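Local coordinates for protein acetyltransferase (Agrobacterium tumefaciens, PDB 2FSR) that probably transfers an acetyl group from acetyl-coenzyme A to an acceptor substrate, as enzymes of the GNAT acetyltransferase family do, at residues F110-L115 with P173-S178; L115-Y120 with A162-I167; T148-V153 with D182-Y187. All coordinates share one frame; numbering follows the deposited sequence. Where two conformers were deposited one is given.

Contact 1: residues F110-L115 with P173-S178; sequences FPEKEL and PLAPRS
Pro111 lays one flank of its ring against Pro176, with its CB 3.9 Å from CG of Pro176. The CG of Pro111 continues the overlap onto the backbone of the next residue, 4.0 Å from CA of Arg177, so two surface loops meet through rigid rings and a piece of main chain. Beside this apolar patch the side chain of Glu112 crosses that of Pro176 at about a right angle. Its CG stands anti to the carbonyl carbon (chi1 -67°) and the chain then runs extended, which carries the carboxylate out to the far loop. There OE1 comes within 3.5 Å of CD of Pro176 and also touches the methyl of Ala175, a van der Waals approach and not a bond.

The polar link between the loops is indirect. One water donates to OE1 of Glu112 at 2.7 Å and to the backbone O of Pro176 at 2.7 Å, thereby joining two acceptors that could not bond each other. The loop 173-178 is braced internally by Arg177, which grips the single carbonyl O of Ala175 side-on, with NE at 3.0 Å and NH2 at 2.8 Å, the oxygen lying in the guanidinium plane. From the same arginine, NH1 reaches O of Asp182.

Glu112 finds its strong partner outside the two loops, in a salt bridge from OE1 to Arg186 NH2. With no direct hydrogen bond between the segments, the chemistry implies a modest surface contact of proline packing and one bridging water, in which the nearby arginine probably favours the ionised carboxylate.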
# COMPACT_ATOMS: atom_id res chain seq x y z
N PHE A 110 1.42 -1.77 -13.46
CA PHE A 110 1.66 -2.92 -12.55
C PHE A 110 1.27 -4.23 -13.22
O PHE A 110 0.08 -4.49 -13.43
CB PHE A 110 0.85 -2.74 -11.27
CG PHE A 110 1.34 -1.62 -10.42
CD1 PHE A 110 2.25 -1.85 -9.38
CD2 PHE A 110 0.92 -0.30 -10.66
CE1 PHE A 110 2.73 -0.78 -8.61
CE2 PHE A 110 1.40 0.76 -9.89
CZ PHE A 110 2.29 0.52 -8.86
N PRO A 111 2.27 -5.06 -13.58
CA PRO A 111 1.91 -6.33 -14.27
C PRO A 111 0.99 -7.27 -13.49
O PRO A 111 0.24 -8.03 -14.11
CB PRO A 111 3.28 -6.99 -14.52
CG PRO A 111 4.25 -5.84 -14.51
CD PRO A 111 3.73 -4.85 -13.52
N GLU A 112 1.06 -7.23 -12.16
CA GLU A 112 0.15 -7.95 -11.29
C GLU A 112 -0.27 -7.03 -10.14
O GLU A 112 0.43 -6.03 -9.87
CB GLU A 112 0.85 -9.20 -10.74
CG GLU A 112 1.15 -10.25 -11.83
CD GLU A 112 1.69 -11.55 -11.26
OE1 GLU A 112 2.93 -11.66 -11.12
OE2 GLU A 112 0.87 -12.44 -10.93
N LYS A 113 -1.38 -7.37 -9.48
CA LYS A 113 -1.85 -6.60 -8.30
C LYS A 113 -0.77 -6.64 -7.23
O LYS A 113 -0.27 -7.70 -6.88
CB LYS A 113 -3.19 -7.10 -7.78
CG LYS A 113 -4.34 -6.88 -8.77
CD LYS A 113 -5.67 -7.30 -8.17
CE LYS A 113 -6.81 -7.15 -9.17
NZ LYS A 113 -7.10 -5.73 -9.56
N GLU A 114 -0.41 -5.47 -6.72
CA GLU A 114 0.84 -5.28 -5.96
C GLU A 114 0.61 -4.57 -4.64
O GLU A 114 -0.02 -3.51 -4.59
CB GLU A 114 1.87 -4.50 -6.80
CG GLU A 114 3.30 -4.59 -6.26
CD GLU A 114 3.77 -3.37 -5.56
OE1 GLU A 114 2.97 -2.41 -5.39
OE2 GLU A 114 4.97 -3.35 -5.22
N LEU A 115 1.12 -5.17 -3.57
CA LEU A 115 1.05 -4.62 -2.21
C LEU A 115 2.30 -3.80 -1.92
O LEU A 115 3.43 -4.29 -2.07
CB LEU A 115 0.93 -5.79 -1.20
CG LEU A 115 0.79 -5.48 0.30
CD1 LEU A 115 -0.55 -4.84 0.59
CD2 LEU A 115 0.95 -6.76 1.13
N PRO A 173 11.15 -15.66 -9.22
CA PRO A 173 11.98 -15.23 -10.36
C PRO A 173 11.29 -15.27 -11.72
O PRO A 173 11.83 -14.70 -12.67
CB PRO A 173 13.19 -16.19 -10.32
CG PRO A 173 13.21 -16.71 -8.92
CD PRO A 173 11.77 -16.78 -8.48
N LEU A 174 10.13 -15.92 -11.82
CA LEU A 174 9.42 -15.95 -13.11
C LEU A 174 8.38 -14.84 -13.27
O LEU A 174 7.86 -14.63 -14.37
CB LEU A 174 8.77 -17.32 -13.37
CG LEU A 174 9.74 -18.48 -13.56
CD1 LEU A 174 8.97 -19.78 -13.80
CD2 LEU A 174 10.70 -18.20 -14.72
N ALA A 175 8.09 -14.12 -12.18
CA ALA A 175 7.03 -13.12 -12.21
C ALA A 175 7.40 -11.98 -13.15
O ALA A 175 8.57 -11.57 -13.20
CB ALA A 175 6.74 -12.57 -10.81
N PRO A 176 6.42 -11.45 -13.90
CA PRO A 176 6.69 -10.28 -14.71
C PRO A 176 6.96 -9.06 -13.84
O PRO A 176 6.55 -9.01 -12.68
CB PRO A 176 5.38 -10.09 -15.50
CG PRO A 176 4.34 -10.69 -14.66
CD PRO A 176 5.00 -11.88 -13.99
N ARG A 177 7.64 -8.08 -14.40
CA ARG A 177 8.03 -6.90 -13.65
C ARG A 177 8.45 -5.85 -14.66
O ARG A 177 9.01 -6.17 -15.71
CB ARG A 177 9.19 -7.22 -12.69
CG ARG A 177 10.49 -7.65 -13.37
CD ARG A 177 11.38 -8.46 -12.44
NE ARG A 177 10.80 -9.78 -12.21
CZ ARG A 177 11.12 -10.62 -11.23
NH1 ARG A 177 12.04 -10.31 -10.32
NH2 ARG A 177 10.50 -11.78 -11.15
N SER A 178 8.22 -4.59 -14.31
CA SER A 178 8.55 -3.47 -15.18
C SER A 178 10.03 -3.11 -15.18
O SER A 178 10.56 -2.67 -16.21
CB SER A 178 7.72 -2.25 -14.79
OG SER A 178 6.34 -2.58 -14.79
O HOH W 1 4.37 -9.43 -11.07

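Contact 2: residues L115-Y120 with A162-I167; sequences LGWLLY and AVAERI
Trp117 on strand 114-119 and Val163 on helix 158-166 hold their CA atoms 9.6 Å apart, and the CA atoms of Leu115 and Ala164 are separated by a similar 9.4 Å, a spacing at which a helix rests on a sheet through side chains alone. The indole reaches across that gap. Its CG sits between the backbone N and the carbonyl carbon (chi1 52°), and the ring extends from the strand to meet Val163, which comes from the opposite direction.

The touching side of the indole runs from NE1 through CE2 and CZ2 to CH2. CG1 of Val163 approaches CZ2 of Trp117 to 3.5 Å and is nearly as close to CE2; the methyl stands above the plane of the indole, displaced toward its rim. The CB of the valine follows at 3.6 Å from CZ2 of Trp117. One helix position further on, the CB of Ala164 lies 4.2 Å from CH2 of Trp117. Just past the end of the helix, Ile167 points its CD1 at CD2 of Leu115, the two side chains meeting tip to tip at 4.0 Å. The same CD1 lies at the loose distance of 4.5 Å from CZ3 of Trp117. Every one of these side-chain meetings is apolar, and no hydrogen bond joins strand to helix here.

The arrangement is a helix-on-sheet layer of the GNAT alpha-beta sandwich. Tyr187 of strand 183-187 also packs on Trp117, Ala164 and Ile167, Ile102 of strand 97-105 lies against Leu115 and Trp117, and helix 128-143 contributes Ala129 to Trp117 and Ala133 to Ile167.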
# COMPACT_ATOMS: atom_id res chain seq x y z
N LEU A 115 1.12 -5.17 -3.57
CA LEU A 115 1.05 -4.62 -2.21
C LEU A 115 2.30 -3.80 -1.92
O LEU A 115 3.43 -4.29 -2.07
CB LEU A 115 0.93 -5.79 -1.20
CG LEU A 115 0.79 -5.48 0.30
CD1 LEU A 115 -0.55 -4.84 0.59
CD2 LEU A 115 0.95 -6.76 1.13
N GLY A 116 2.10 -2.54 -1.52
CA GLY A 116 3.24 -1.69 -1.17
C GLY A 116 2.99 -0.91 0.10
O GLY A 116 1.85 -0.74 0.51
N TRP A 117 4.07 -0.45 0.72
CA TRP A 117 3.94 0.29 1.99
C TRP A 117 5.07 1.28 2.13
O TRP A 117 6.12 1.14 1.51
CB TRP A 117 3.96 -0.65 3.22
CG TRP A 117 5.15 -1.57 3.21
CD1 TRP A 117 6.40 -1.31 3.71
CD2 TRP A 117 5.21 -2.88 2.65
NE1 TRP A 117 7.24 -2.38 3.47
CE2 TRP A 117 6.53 -3.36 2.83
CE3 TRP A 117 4.28 -3.69 1.99
CZ2 TRP A 117 6.93 -4.62 2.37
CZ3 TRP A 117 4.68 -4.94 1.55
CH2 TRP A 117 5.99 -5.39 1.73
N LEU A 118 4.83 2.29 2.95
CA LEU A 118 5.86 3.25 3.31
C LEU A 118 5.53 3.83 4.68
O LEU A 118 4.36 3.94 5.06
CB LEU A 118 5.98 4.37 2.26
CG LEU A 118 4.75 5.27 2.06
CD1 LEU A 118 4.79 6.49 3.00
CD2 LEU A 118 4.68 5.73 0.61
N LEU A 119 6.57 4.18 5.43
CA LEU A 119 6.44 4.86 6.72
C LEU A 119 7.22 6.15 6.71
O LEU A 119 8.34 6.21 6.16
CB LEU A 119 6.93 3.98 7.87
CG LEU A 119 6.11 2.74 8.20
CD1 LEU A 119 6.77 1.97 9.36
CD2 LEU A 119 4.65 3.07 8.55
N TYR A 120 6.64 7.18 7.31
CA TYR A 120 7.31 8.46 7.44
C TYR A 120 8.39 8.36 8.51
O TYR A 120 8.38 7.46 9.34
CB TYR A 120 6.30 9.54 7.81
CG TYR A 120 5.23 9.76 6.75
CD1 TYR A 120 5.52 9.57 5.39
CD2 TYR A 120 3.96 10.18 7.10
CE1 TYR A 120 4.53 9.78 4.40
CE2 TYR A 120 2.97 10.40 6.13
CZ TYR A 120 3.26 10.19 4.79
OH TYR A 120 2.28 10.41 3.84
N ALA A 162 12.67 -7.62 4.16
CA ALA A 162 12.39 -8.24 5.46
C ALA A 162 10.89 -8.27 5.82
O ALA A 162 10.37 -9.28 6.30
CB ALA A 162 13.21 -7.58 6.56
N VAL A 163 10.21 -7.15 5.56
CA VAL A 163 8.76 -7.07 5.80
C VAL A 163 8.04 -8.06 4.90
O VAL A 163 7.20 -8.81 5.36
CB VAL A 163 8.22 -5.63 5.58
CG1 VAL A 163 6.69 -5.60 5.68
CG2 VAL A 163 8.85 -4.66 6.60
N ALA A 164 8.39 -8.08 3.62
CA ALA A 164 7.75 -9.00 2.69
C ALA A 164 7.86 -10.45 3.15
O ALA A 164 6.89 -11.20 3.11
CB ALA A 164 8.30 -8.82 1.26
N GLU A 165 9.07 -10.85 3.56
CA GLU A 165 9.31 -12.23 3.94
C GLU A 165 8.59 -12.56 5.25
O GLU A 165 8.03 -13.65 5.39
CB GLU A 165 10.81 -12.50 4.05
CG GLU A 165 11.15 -13.95 4.30
CD GLU A 165 12.62 -14.15 4.62
OE1 GLU A 165 12.93 -14.59 5.76
OE2 GLU A 165 13.45 -13.86 3.73
N ARG A 166 8.59 -11.62 6.18
CA ARG A 166 7.89 -11.81 7.45
C ARG A 166 6.40 -12.10 7.27
O ARG A 166 5.85 -13.00 7.93
CB ARG A 166 8.09 -10.62 8.39
CG ARG A 166 7.78 -10.92 9.88
CD ARG A 166 8.13 -9.75 10.80
NE ARG A 166 9.28 -8.99 10.30
CZ ARG A 166 9.36 -7.67 10.18
NH1 ARG A 166 8.35 -6.87 10.56
NH2 ARG A 166 10.47 -7.13 9.69
N ILE A 167 5.74 -11.34 6.40
CA ILE A 167 4.30 -11.53 6.13
C ILE A 167 4.03 -12.69 5.16
O ILE A 167 2.91 -12.85 4.65
CB ILE A 167 3.60 -10.21 5.71
CG1 ILE A 167 4.03 -9.76 4.31
CG2 ILE A 167 3.92 -9.12 6.73
CD1 ILE A 167 3.25 -8.56 3.79

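Contact 3: residues T148-V153 with D182-Y187; sequences TLVSYV and DLVYRY
Ser151 and Tyr185 form a hydrogen-bonded pair at the middle of antiparallel strands 149-153 and 183-187, whose axes approach to 4.6 Å with N-to-C directions 157° apart. Ser151 N donates to Tyr185 O at 2.8 Å and Tyr185 N returns a bond to Ser151 O; Val153 and Leu183 repeat the exchange, and Tyr187 N binds Leu149 O. Between them Val150 with Arg186 and Tyr152 with Val184 are non-hydrogen-bonded pairs.

Among the side-chain bonds, OH of Tyr187 donates to OG of Ser151 over a short 2.6 Å, with OG in the plane of the phenol ring. Since OG also bonds the backbone O of Leu115, the serine relays the tyrosine to strand 114-119. Arg186 bends at chi3 (-57°) and brings NH1 to OG1 of Thr148 at 2.9 Å; the acceptor lies in the guanidinium plane and the bond is fairly straight (163°). A water joins OG1 of Thr148 to O of Tyr187, and salt bridges to Glu112 and Asp172 further grip the guanidinium.

The CG1 methyl of Val150 packs on the flat face of this cation, 3.5 Å from NH1 of Arg186. Apolar contacts proper place CG2 of Val184 at the edge of the Tyr152 ring, 3.7 Å from CD1, and CG2 of Val153 at the edge of Tyr185.

Strands 114-119 and 149-153, joined through helix 128-143, probably correspond to the splayed parallel pair of GNAT folds. Backbone bonds of Arg186 to Thr170 and Val184 to Asp172 continue the sheet to strand 170-171 and the residue after it. Helix 158-166 packs on Val153, Tyr185 and Tyr187, and Phe141 of helix 128-143 on Leu149 and Tyr187.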
# COMPACT_ATOMS: atom_id res chain seq x y z
N THR A 148 -3.84 -14.15 -6.16
CA THR A 148 -2.44 -13.93 -5.80
C THR A 148 -2.23 -12.45 -5.50
O THR A 148 -3.12 -11.64 -5.74
CB THR A 148 -1.45 -14.40 -6.93
OG1 THR A 148 -0.10 -14.41 -6.43
CG2 THR A 148 -1.52 -13.51 -8.17
N LEU A 149 -1.05 -12.13 -5.01
CA LEU A 149 -0.66 -10.75 -4.72
C LEU A 149 0.87 -10.71 -4.71
O LEU A 149 1.52 -11.70 -4.32
CB LEU A 149 -1.22 -10.36 -3.35
CG LEU A 149 -1.27 -8.92 -2.91
CD1 LEU A 149 -2.07 -8.00 -3.88
CD2 LEU A 149 -1.90 -8.90 -1.50
N VAL A 150 1.47 -9.61 -5.18
CA VAL A 150 2.94 -9.49 -5.23
C VAL A 150 3.41 -8.20 -4.58
O VAL A 150 2.61 -7.32 -4.31
CB VAL A 150 3.52 -9.57 -6.67
CG1 VAL A 150 3.14 -10.89 -7.34
CG2 VAL A 150 3.02 -8.40 -7.49
N SER A 151 4.71 -8.10 -4.32
CA SER A 151 5.35 -6.81 -4.04
C SER A 151 6.60 -6.68 -4.90
O SER A 151 7.41 -7.61 -4.97
CB SER A 151 5.75 -6.71 -2.57
OG SER A 151 4.65 -6.66 -1.70
N TYR A 152 6.77 -5.52 -5.56
CA TYR A 152 8.00 -5.22 -6.32
C TYR A 152 8.97 -4.53 -5.38
O TYR A 152 8.64 -3.49 -4.80
CB TYR A 152 7.71 -4.35 -7.57
CG TYR A 152 6.67 -5.01 -8.46
CD1 TYR A 152 6.88 -6.29 -8.97
CD2 TYR A 152 5.48 -4.36 -8.79
CE1 TYR A 152 5.93 -6.91 -9.77
CE2 TYR A 152 4.52 -4.98 -9.59
CZ TYR A 152 4.75 -6.25 -10.07
OH TYR A 152 3.82 -6.89 -10.85
N VAL A 153 10.16 -5.11 -5.23
CA VAL A 153 11.15 -4.61 -4.26
C VAL A 153 12.53 -4.53 -4.92
O VAL A 153 12.96 -5.50 -5.54
CB VAL A 153 11.23 -5.55 -3.01
CG1 VAL A 153 12.26 -5.05 -1.98
CG2 VAL A 153 9.88 -5.72 -2.35
N ASP A 182 14.37 -5.48 -10.45
CA ASP A 182 13.53 -5.67 -9.27
C ASP A 182 13.40 -7.13 -8.88
O ASP A 182 13.51 -8.03 -9.73
CB ASP A 182 12.13 -5.08 -9.47
CG ASP A 182 12.03 -3.62 -9.07
OD1 ASP A 182 13.05 -3.04 -8.60
OD2 ASP A 182 10.91 -3.06 -9.20
N LEU A 183 13.19 -7.34 -7.59
CA LEU A 183 12.75 -8.62 -7.07
C LEU A 183 11.23 -8.61 -6.97
O LEU A 183 10.61 -7.55 -6.83
CB LEU A 183 13.36 -8.87 -5.69
CG LEU A 183 14.89 -8.78 -5.62
CD1 LEU A 183 15.30 -9.05 -4.19
CD2 LEU A 183 15.59 -9.70 -6.60
N VAL A 184 10.62 -9.79 -7.03
CA VAL A 184 9.18 -9.92 -6.83
C VAL A 184 8.90 -10.91 -5.73
O VAL A 184 9.24 -12.09 -5.85
CB VAL A 184 8.45 -10.39 -8.10
CG1 VAL A 184 6.96 -10.47 -7.85
CG2 VAL A 184 8.72 -9.43 -9.25
N TYR A 185 8.31 -10.42 -4.65
CA TYR A 185 7.77 -11.29 -3.62
C TYR A 185 6.32 -11.63 -3.92
O TYR A 185 5.56 -10.76 -4.32
CB TYR A 185 7.87 -10.62 -2.25
CG TYR A 185 9.26 -10.65 -1.67
CD1 TYR A 185 9.67 -11.76 -0.94
CD2 TYR A 185 10.15 -9.61 -1.86
CE1 TYR A 185 10.94 -11.82 -0.39
CE2 TYR A 185 11.45 -9.67 -1.33
CZ TYR A 185 11.82 -10.79 -0.59
OH TYR A 185 13.09 -10.87 -0.06
N ARG A 186 5.96 -12.90 -3.73
CA ARG A 186 4.58 -13.32 -3.95
C ARG A 186 3.96 -13.85 -2.66
O ARG A 186 4.64 -14.55 -1.88
CB ARG A 186 4.51 -14.37 -5.06
CG ARG A 186 3.06 -14.75 -5.43
CD ARG A 186 2.99 -15.70 -6.61
NE ARG A 186 3.65 -15.18 -7.80
CZ ARG A 186 3.09 -14.34 -8.69
NH1 ARG A 186 1.85 -13.90 -8.53
NH2 ARG A 186 3.79 -13.95 -9.75
N TYR A 187 2.69 -13.49 -2.43
CA TYR A 187 1.94 -13.92 -1.24
C TYR A 187 0.82 -14.84 -1.66
O TYR A 187 0.27 -14.69 -2.75
CB TYR A 187 1.32 -12.71 -0.51
CG TYR A 187 2.30 -11.59 -0.32
CD1 TYR A 187 3.27 -11.63 0.68
CD2 TYR A 187 2.27 -10.48 -1.15
CE1 TYR A 187 4.19 -10.61 0.84
CE2 TYR A 187 3.17 -9.45 -1.01
CZ TYR A 187 4.13 -9.51 -0.01
OH TYR A 187 5.05 -8.49 0.16
O HOH W 2 -0.05 -16.47 -4.83

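The three contacts show chemistry following depth. Contact 1 joins loops at the surface, contact 2 is buried and wholly apolar, and contact 3, partly buried, combines backbone bonding with charged and hydroxyl groups. Contacts 1 and 2 share Leu115 and draw on strand 114-119, one at its start and the loop before it, the other further along. Contact 3 touches both, its centre about 6 Å from that of contact 1 and about 11 Å from that of contact 2. It meets contact 1 where Arg177 packs on Val184 and where CD of Pro111 rests against OH of Tyr152, and its strand 149-153 leads along the chain into the helix of contact 2.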